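Local coordinates for hypothetical protein MG296 homolog (Mycoplasma pneumoniae, PDB 2I15) that is of unknown function, an all-alpha member of the Mg296 family whose chains assemble with further copies of themselves, at residues L110-T113 / D117-R120. Sequence-based numbering, arbitrary orientation.
Sequences LAIT and DVGR
Ala111 and Ile112 meet Val118 through aliphatic carbons; no flat side chain takes part, and methyl groups make the closest approaches. Both contacts converge on one methyl, Val118 CG2. It lies 3.3 Å from Ile112 CD1, a close approach. The same methyl is 3.7 Å from Ala111 CB, which also comes near Val118 CA. Ile112 starts out pointing away from the loop, but CG1 stands anti to the carbonyl carbon (chi1 -52°) and the second torsion (chi2 -66°) folds CD1 back onto the valine. On Val118, CG1 takes the place anti to the backbone N, which leaves CG2 beside that nitrogen and facing the helix. The contact is local in sequence and spans the connection between two consecutive helices: the last turn of helix 92-113 packs against the loop that leads into helix 120-128, with the Ala111 and Val118 CA atoms 5.3 Å apart. No hydrogen bond crosses between 110-113 and 117-120. Gly119, the N-cap residue of helix 120-128, has a positive phi (93°) in a backbone conformation that glycine tolerates because it has no side chain to crowd the carbonyl O of Val118. Ala111 is buried and also touches Tyr121 of helix 120-128, whereas the exposed Ile112 packs on Asn33 of the second subunit. Thr113 OG1 hydrogen-bonds to Ala109 O and to ND2 of that same Asn33 of the second subunit.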
ATOM      1  N   LEU A 110      -6.638  -1.267  17.186  1.00 28.53           N
ATOM      2  CA  LEU A 110      -8.059  -1.441  17.457  1.00 28.33           C
ATOM      3  C   LEU A 110      -8.323  -2.938  17.615  1.00 29.13           C
ATOM      4  O   LEU A 110      -8.943  -3.387  18.583  1.00 27.97           O
ATOM      5  CB  LEU A 110      -8.879  -0.899  16.281  1.00 18.03           C
ATOM      6  CG  LEU A 110      -9.000   0.609  16.081  1.00 16.77           C
ATOM      7  CD1 LEU A 110      -9.769   0.885  14.808  1.00 16.62           C
ATOM      8  CD2 LEU A 110      -9.709   1.233  17.277  1.00 16.71           C
ATOM      9  N   ALA A 111      -7.840  -3.698  16.635  1.00 34.53           N
ATOM     10  CA  ALA A 111      -7.992  -5.143  16.611  1.00 34.24           C
ATOM     11  C   ALA A 111      -7.330  -5.784  17.813  1.00 35.17           C
ATOM     12  O   ALA A 111      -7.925  -6.641  18.465  1.00 36.14           O
ATOM     13  CB  ALA A 111      -7.406  -5.708  15.323  1.00 19.97           C
ATOM     14  N   ILE A 112      -6.095  -5.380  18.106  1.00 33.24           N
ATOM     15  CA  ILE A 112      -5.383  -5.941  19.252  1.00 32.98           C
ATOM     16  C   ILE A 112      -6.243  -5.682  20.484  1.00 33.01           C
ATOM     17  O   ILE A 112      -6.480  -6.566  21.316  1.00 32.45           O
ATOM     18  CB  ILE A 112      -4.015  -5.255  19.476  1.00 36.96           C
ATOM     19  CG1 ILE A 112      -3.194  -5.261  18.190  1.00 36.86           C
ATOM     20  CG2 ILE A 112      -3.239  -5.986  20.564  1.00 35.52           C
ATOM     21  CD1 ILE A 112      -2.784  -6.627  17.750  1.00 37.76           C
ATOM     22  N   THR A 113      -6.728  -4.450  20.564  1.00 27.63           N
ATOM     23  CA  THR A 113      -7.539  -4.006  21.676  1.00 28.30           C
ATOM     24  C   THR A 113      -8.874  -4.729  21.839  1.00 29.95           C
ATOM     25  O   THR A 113      -9.294  -4.999  22.961  1.00 28.72           O
ATOM     26  CB  THR A 113      -7.762  -2.481  21.586  1.00 25.01           C
ATOM     27  OG1 THR A 113      -6.501  -1.857  21.323  1.00 25.18           O
ATOM     28  CG2 THR A 113      -8.301  -1.931  22.898  1.00 20.39           C
ATOM     29  N   ASP A 117      -8.846 -10.919  15.580  1.00 32.88           N
ATOM     30  CA  ASP A 117      -7.728 -11.329  14.755  1.00 34.35           C
ATOM     31  C   ASP A 117      -7.313 -10.175  13.857  1.00 32.25           C
ATOM     32  O   ASP A 117      -8.058  -9.798  12.946  1.00 32.20           O
ATOM     33  CB  ASP A 117      -8.112 -12.524  13.885  1.00106.56           C
ATOM     34  CG  ASP A 117      -7.149 -13.681  14.032  1.00110.73           C
ATOM     35  OD1 ASP A 117      -5.967 -13.550  13.623  1.00113.88           O
ATOM     36  OD2 ASP A 117      -7.571 -14.731  14.561  1.00113.42           O
ATOM     37  N   VAL A 118      -6.149  -9.587  14.110  1.00 45.21           N
ATOM     38  CA  VAL A 118      -5.698  -8.536  13.213  1.00 44.44           C
ATOM     39  C   VAL A 118      -5.729  -9.330  11.910  1.00 45.87           C
ATOM     40  O   VAL A 118      -5.717 -10.563  11.937  1.00 48.43           O
ATOM     41  CB  VAL A 118      -4.254  -8.099  13.524  1.00 28.18           C
ATOM     42  CG1 VAL A 118      -3.820  -7.063  12.538  1.00 28.18           C
ATOM     43  CG2 VAL A 118      -4.167  -7.532  14.932  1.00 28.74           C
ATOM     44  N   GLY A 119      -5.778  -8.678  10.768  1.00 31.49           N
ATOM     45  CA  GLY A 119      -5.849  -9.482   9.566  1.00 30.24           C
ATOM     46  C   GLY A 119      -7.311  -9.676   9.204  1.00 29.03           C
ATOM     47  O   GLY A 119      -7.754  -9.211   8.151  1.00 28.05           O
ATOM     48  N   ARG A 120      -8.080 -10.352  10.053  1.00 25.03           N
ATOM     49  CA  ARG A 120      -9.499 -10.522   9.725  1.00 27.97           C
ATOM     50  C   ARG A 120     -10.194  -9.162   9.882  1.00 26.15           C
ATOM     51  O   ARG A 120     -11.052  -8.771   9.071  1.00 23.70           O
ATOM     52  CB  ARG A 120     -10.179 -11.549  10.627  1.00 89.08           C
ATOM     53  CG  ARG A 120     -11.623 -11.803  10.204  1.00 97.07           C
ATOM     54  CD  ARG A 120     -12.395 -12.616  11.234  1.00102.16           C
ATOM     55  NE  ARG A 120     -12.823 -13.900  10.689  1.00108.02           N
ATOM     56  CZ  ARG A 120     -11.990 -14.845  10.265  1.00110.88           C
ATOM     57  NH1 ARG A 120     -10.678 -14.650  10.328  1.00111.71           N
ATOM     58  NH2 ARG A 120     -12.469 -15.984   9.779  1.00111.86           N
TER